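PDB 3BFM: biotin protein ligase-like protein of unknown function from Silicibacter sp., which is of unknown function but belongs to the biotin/lipoate A/B protein ligase family, and so may bind or transfer a biotin- or lipoate-like group. Local coordinates for residues Val73-Ala78 and Val125-Pro130; Ala64-Pro69 and Asn172-Gly177. One frame throughout, in Å; residues are numbered along the deposited sequence.

Contact 1: residues Val73-Ala78 and Val125-Pro130; sequences VGFQNA and VGLDLP
Phe75 of helix 67-82 reaches across to Leu127 and Leu129 of strand 123-130, a helix-on-sheet contact in the core of the biotin/lipoate protein ligase fold, where the helix lies against one face of the mixed sheet. Between 73-78 and 125-130 the nearest CA atoms, those of Phe75 and Leu127, are 8.9 Å apart, and between these two segments the Phe75 ring spans the gap. From CB, which points at the strand, the side chain runs outward with CG opposite the backbone N (chi1 -179°), the torsion that carries the ring away from its own helix. CD1 is the first ring atom to meet the strand: it lies 4.0 Å from Leu127 CD2, with Leu127 CD1 slightly farther off. CE1, next along the rim, falls between the two leucines, 4.0 Å from Leu129 CD2 and just as near Leu127 CD2. At the tip, CZ touches both methyls of Leu129. Leu127 and Leu129 are two apart on the strand, so both present their branches to the same side; Leu127 lies roughly crosswise to Phe75. The contact is wholly apolar and buried. Leu97 of strand 96-99 packs on both Phe75 and Leu127, and Leu159 of helix 156-175 on Leu129, while the strand itself is paired with strands 48-55 and 102-111. The shortest approach between the two segments is at the ring tip, Phe75 CZ to Leu129 CD1, 3.9 Å.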
loop_
_atom_site.group_PDB
_atom_site.type_symbol
_atom_site.label_atom_id
_atom_site.label_comp_id
_atom_site.label_asym_id
_atom_site.label_seq_id
_atom_site.Cartn_x
_atom_site.Cartn_y
_atom_site.Cartn_z
ATOM N N VAL A 73 -16.276 6.887 5.754
ATOM C CA VAL A 73 -16.979 5.946 4.873
ATOM C C VAL A 73 -16.388 4.550 5.049
ATOM O O VAL A 73 -17.112 3.530 5.133
ATOM C CB VAL A 73 -16.896 6.365 3.394
ATOM C CG1 VAL A 73 -17.556 5.319 2.506
ATOM C CG2 VAL A 73 -17.527 7.736 3.157
ATOM N N GLY A 74 -15.060 4.504 5.095
ATOM C CA GLY A 74 -14.373 3.240 5.391
ATOM C C GLY A 74 -14.899 2.557 6.653
ATOM O O GLY A 74 -15.163 1.333 6.668
ATOM N N PHE A 75 -15.034 3.331 7.723
ATOM C CA PHE A 75 -15.566 2.822 8.985
ATOM C C PHE A 75 -17.015 2.360 8.916
ATOM O O PHE A 75 -17.365 1.297 9.439
ATOM C CB PHE A 75 -15.437 3.856 10.090
ATOM C CG PHE A 75 -15.953 3.372 11.400
ATOM C CD1 PHE A 75 -15.178 2.507 12.174
ATOM C CD2 PHE A 75 -17.229 3.692 11.848
ATOM C CE1 PHE A 75 -15.638 2.033 13.373
ATOM C CE2 PHE A 75 -17.691 3.190 13.057
ATOM C CZ PHE A 75 -16.889 2.350 13.807
ATOM N N GLN A 76 -17.883 3.189 8.334
ATOM C CA GLN A 76 -19.274 2.778 8.159
ATOM C C GLN A 76 -19.368 1.454 7.375
ATOM O O GLN A 76 -20.135 0.565 7.756
ATOM C CB GLN A 76 -20.090 3.877 7.492
ATOM C CG GLN A 76 -21.602 3.555 7.392
ATOM C CD GLN A 76 -21.972 2.616 6.246
ATOM O OE1 GLN A 76 -21.272 2.490 5.247
ATOM N NE2 GLN A 76 -23.105 1.946 6.401
ATOM N N ASN A 77 -18.575 1.309 6.304
ATOM C CA ASN A 77 -18.598 0.090 5.495
ATOM C C ASN A 77 -18.071 -1.102 6.284
ATOM O O ASN A 77 -18.596 -2.212 6.181
ATOM C CB ASN A 77 -17.692 0.211 4.263
ATOM C CG ASN A 77 -18.180 1.194 3.195
ATOM O OD1 ASN A 77 -17.552 1.272 2.147
ATOM N ND2 ASN A 77 -19.222 1.950 3.449
ATOM N N ALA A 78 -17.012 -0.866 7.051
ATOM C CA ALA A 78 -16.359 -1.869 7.871
ATOM C C ALA A 78 -17.319 -2.363 8.942
ATOM O O ALA A 78 -17.534 -3.553 9.067
ATOM C CB ALA A 78 -15.056 -1.306 8.494
ATOM N N VAL A 125 -4.878 9.822 10.169
ATOM C CA VAL A 125 -6.272 9.700 10.610
ATOM C C VAL A 125 -6.370 8.698 11.730
ATOM O O VAL A 125 -5.907 7.571 11.601
ATOM C CB VAL A 125 -7.198 9.288 9.445
ATOM C CG1 VAL A 125 -8.608 9.025 9.959
ATOM C CG2 VAL A 125 -7.170 10.359 8.419
ATOM N N GLY A 126 -6.995 9.086 12.829
ATOM C CA GLY A 126 -7.103 8.214 13.980
ATOM C C GLY A 126 -8.537 7.877 14.292
ATOM O O GLY A 126 -9.418 8.728 14.118
ATOM N N LEU A 127 -8.755 6.636 14.726
ATOM C CA LEU A 127 -10.039 6.155 15.158
ATOM C C LEU A 127 -9.969 5.918 16.677
ATOM O O LEU A 127 -8.992 5.337 17.174
ATOM C CB LEU A 127 -10.350 4.831 14.416
ATOM C CG LEU A 127 -11.591 4.083 14.891
ATOM C CD1 LEU A 127 -12.860 4.945 14.650
ATOM C CD2 LEU A 127 -11.740 2.666 14.233
ATOM N N ASP A 128 -10.957 6.434 17.413
ATOM C CA ASP A 128 -11.144 6.072 18.814
ATOM C C ASP A 128 -12.590 5.548 18.949
ATOM O O ASP A 128 -13.538 6.245 18.606
ATOM C CB ASP A 128 -10.922 7.264 19.720
ATOM C CG ASP A 128 -9.439 7.626 19.890
ATOM O OD1 ASP A 128 -8.791 8.086 18.924
ATOM O OD2 ASP A 128 -8.932 7.488 21.026
ATOM N N LEU A 129 -12.746 4.310 19.410
ATOM C CA LEU A 129 -14.053 3.724 19.495
ATOM C C LEU A 129 -14.223 3.034 20.840
ATOM O O LEU A 129 -13.498 2.058 21.147
ATOM C CB LEU A 129 -14.272 2.728 18.337
ATOM C CG LEU A 129 -15.620 2.037 18.168
ATOM C CD1 LEU A 129 -16.666 3.052 17.659
ATOM C CD2 LEU A 129 -15.589 0.809 17.206
ATOM N N PRO A 130 -15.168 3.533 21.644
ATOM C CA PRO A 130 -15.498 2.815 22.864
ATOM C C PRO A 130 -16.253 1.537 22.615
ATOM O O PRO A 130 -17.165 1.512 21.830
ATOM C CB PRO A 130 -16.364 3.810 23.617
ATOM C CG PRO A 130 -16.998 4.652 22.577
ATOM C CD PRO A 130 -15.998 4.747 21.472
#

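Contact 2: residues Ala64-Pro69 and Asn172-Gly177; sequences AMAMLP and NRWDEG
The terminal methyl of Met67, a selenomethionine here, sits squarely over the indole of Trp174. Its CE lies 3.5 Å from the centroid of the six-membered ring and 18° off the ring normal, a CH-pi contact, and is closest to the bond shared by the two rings, 3.4 Å from Trp174 CD2. The selenium stands behind it above the same ring, SE to centroid 5.0 Å, so the Met-aromatic contact is made chiefly through the methyl. Bends at chi2 (-63°) and chi3 (99°) bring CE round onto the indole. Ala66 CB adds a second touch at the pyrrole end, 3.8 Å from Trp174 NE1. The contact joins 64-69, where a type I beta turn runs from Ala64 to Met67, to the last turn of helix 156-175 in the ligase-like domain. That helix closes with a Schellman motif in which Gly177, at positive phi, is the C-prime residue: its N bonds to Trp174 O at 3.0 Å, and Glu178 N bonds to Arg173 O. Leu179 and Ile182 of helix 179-189, together with Pro57, also pack on the indole. With alanine at Trp174 the Met67 methyl would probably lose the aromatic face it rests on, leaving a gap between the two segments. Close by, Asn172 and Asp175 pack on Pro10 of the second subunit.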
loop_
_atom_site.group_PDB
_atom_site.type_symbol
_atom_site.label_atom_id
_atom_site.label_comp_id
_atom_site.label_asym_id
_atom_site.label_seq_id
_atom_site.Cartn_x
_atom_site.Cartn_y
_atom_site.Cartn_z
ATOM N N ALA A 64 -6.434 17.450 0.851
ATOM C CA ALA A 64 -6.018 16.250 1.588
ATOM C C ALA A 64 -6.971 15.977 2.756
ATOM O O ALA A 64 -7.054 14.830 3.250
ATOM C CB ALA A 64 -4.576 16.403 2.106
HETATM N N MSE A 65 -7.656 17.029 3.221
HETATM C CA MSE A 65 -8.683 16.897 4.262
HETATM C C MSE A 65 -9.777 15.862 3.934
HETATM O O MSE A 65 -10.408 15.359 4.863
HETATM C CB MSE A 65 -9.339 18.246 4.532
HETATM C CG MSE A 65 -8.434 19.322 5.047
HETATM SE SE MSE A 65 -7.296 18.711 6.585
HETATM C CE MSE A 65 -8.600 18.361 7.815
ATOM N N ALA A 66 -10.003 15.560 2.649
ATOM C CA ALA A 66 -10.942 14.507 2.225
ATOM C C ALA A 66 -10.609 13.153 2.855
ATOM O O ALA A 66 -11.439 12.227 2.861
ATOM C CB ALA A 66 -10.972 14.408 0.705
HETATM N N MSE A 67 -9.400 13.007 3.388
HETATM C CA MSE A 67 -9.059 11.739 4.019
HETATM C C MSE A 67 -9.960 11.461 5.240
HETATM O O MSE A 67 -10.211 10.293 5.593
HETATM C CB MSE A 67 -7.570 11.703 4.438
HETATM C CG MSE A 67 -6.583 11.724 3.236
HETATM SE SE MSE A 67 -6.775 10.155 2.108
HETATM C CE MSE A 67 -7.950 11.100 0.711
ATOM N N LEU A 68 -10.410 12.521 5.922
ATOM C CA LEU A 68 -11.350 12.324 7.052
ATOM C C LEU A 68 -12.683 11.679 6.613
ATOM O O LEU A 68 -13.025 10.569 7.086
ATOM C CB LEU A 68 -11.575 13.623 7.837
ATOM C CG LEU A 68 -12.507 13.551 9.036
ATOM C CD1 LEU A 68 -11.957 12.514 10.026
ATOM C CD2 LEU A 68 -12.632 14.901 9.718
ATOM N N PRO A 69 -13.454 12.343 5.708
ATOM C CA PRO A 69 -14.657 11.657 5.198
ATOM C C PRO A 69 -14.429 10.293 4.562
ATOM O O PRO A 69 -15.212 9.358 4.783
ATOM C CB PRO A 69 -15.250 12.658 4.203
ATOM C CG PRO A 69 -14.313 13.777 4.127
ATOM C CD PRO A 69 -13.393 13.751 5.250
ATOM N N ASN A 172 -7.885 4.460 -2.536
ATOM C CA ASN A 172 -7.472 4.166 -3.934
ATOM C C ASN A 172 -8.445 4.797 -4.950
ATOM O O ASN A 172 -8.026 5.372 -5.941
ATOM C CB ASN A 172 -7.288 2.661 -4.192
ATOM C CG ASN A 172 -6.033 2.100 -3.524
ATOM O OD1 ASN A 172 -5.042 2.799 -3.398
ATOM N ND2 ASN A 172 -6.070 0.832 -3.122
ATOM N N ARG A 173 -9.735 4.779 -4.665
ATOM C CA ARG A 173 -10.700 5.388 -5.569
ATOM C C ARG A 173 -10.577 6.901 -5.601
ATOM O O ARG A 173 -10.732 7.530 -6.650
ATOM C CB ARG A 173 -12.107 4.962 -5.212
ATOM C CG ARG A 173 -12.272 3.471 -5.460
ATOM C CD ARG A 173 -13.618 3.036 -5.196
ATOM N NE ARG A 173 -14.507 3.433 -6.282
ATOM C CZ ARG A 173 -15.828 3.355 -6.213
ATOM N NH1 ARG A 173 -16.408 2.876 -5.113
ATOM N NH2 ARG A 173 -16.557 3.740 -7.256
ATOM N N TRP A 174 -10.305 7.499 -4.445
ATOM C CA TRP A 174 -10.057 8.912 -4.377
ATOM C C TRP A 174 -8.856 9.273 -5.268
ATOM O O TRP A 174 -8.887 10.237 -6.041
ATOM C CB TRP A 174 -9.788 9.308 -2.927
ATOM C CG TRP A 174 -9.357 10.717 -2.751
ATOM C CD1 TRP A 174 -10.160 11.817 -2.618
ATOM C CD2 TRP A 174 -8.011 11.192 -2.663
ATOM N NE1 TRP A 174 -9.407 12.931 -2.451
ATOM C CE2 TRP A 174 -8.078 12.582 -2.463
ATOM C CE3 TRP A 174 -6.756 10.568 -2.707
ATOM C CZ2 TRP A 174 -6.941 13.373 -2.339
ATOM C CZ3 TRP A 174 -5.619 11.355 -2.582
ATOM C CH2 TRP A 174 -5.725 12.751 -2.402
ATOM N N ASP A 175 -7.795 8.487 -5.167
ATOM C CA ASP A 175 -6.586 8.701 -5.958
ATOM C C ASP A 175 -6.845 8.576 -7.454
ATOM O O ASP A 175 -6.197 9.247 -8.259
ATOM C CB ASP A 175 -5.500 7.699 -5.545
ATOM C CG ASP A 175 -4.191 7.913 -6.304
ATOM O OD1 ASP A 175 -3.575 8.974 -6.080
ATOM O OD2 ASP A 175 -3.797 7.031 -7.105
ATOM N N GLU A 176 -7.788 7.724 -7.830
ATOM C CA GLU A 176 -8.141 7.539 -9.233
ATOM C C GLU A 176 -9.142 8.594 -9.708
ATOM O O GLU A 176 -9.675 8.482 -10.817
ATOM C CB GLU A 176 -8.701 6.130 -9.450
ATOM C CG GLU A 176 -7.617 5.046 -9.350
ATOM C CD GLU A 176 -8.166 3.642 -9.065
ATOM O OE1 GLU A 176 -9.313 3.353 -9.477
ATOM O OE2 GLU A 176 -7.449 2.828 -8.418
ATOM N N GLY A 177 -9.435 9.585 -8.866
ATOM C CA GLY A 177 -10.270 10.706 -9.255
ATOM C C GLY A 177 -11.761 10.577 -9.003
ATOM O O GLY A 177 -12.540 11.358 -9.548
#

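In the fold
Helix 67-82 serves both contacts: residues 64-69, running into it, meet the end of helix 156-175 in contact 2, and its middle meets strand 123-130 in contact 1. Their centres are about 15 Å apart, and they touch where Val125 CG2 comes within 4.2 Å of Met67 O. Contact 1 is nested inside the chain loop that contact 2 closes. It is also the deeper, its centre about 6 Å from the centre of the chain, against about 12 Å for the centre of contact 2. Helix 156-175 reaches both, near its start at contact 1 and at its end in contact 2. The residues of the observed calcium site, Gln21, Asp22 and Glu43, belong to neither contact.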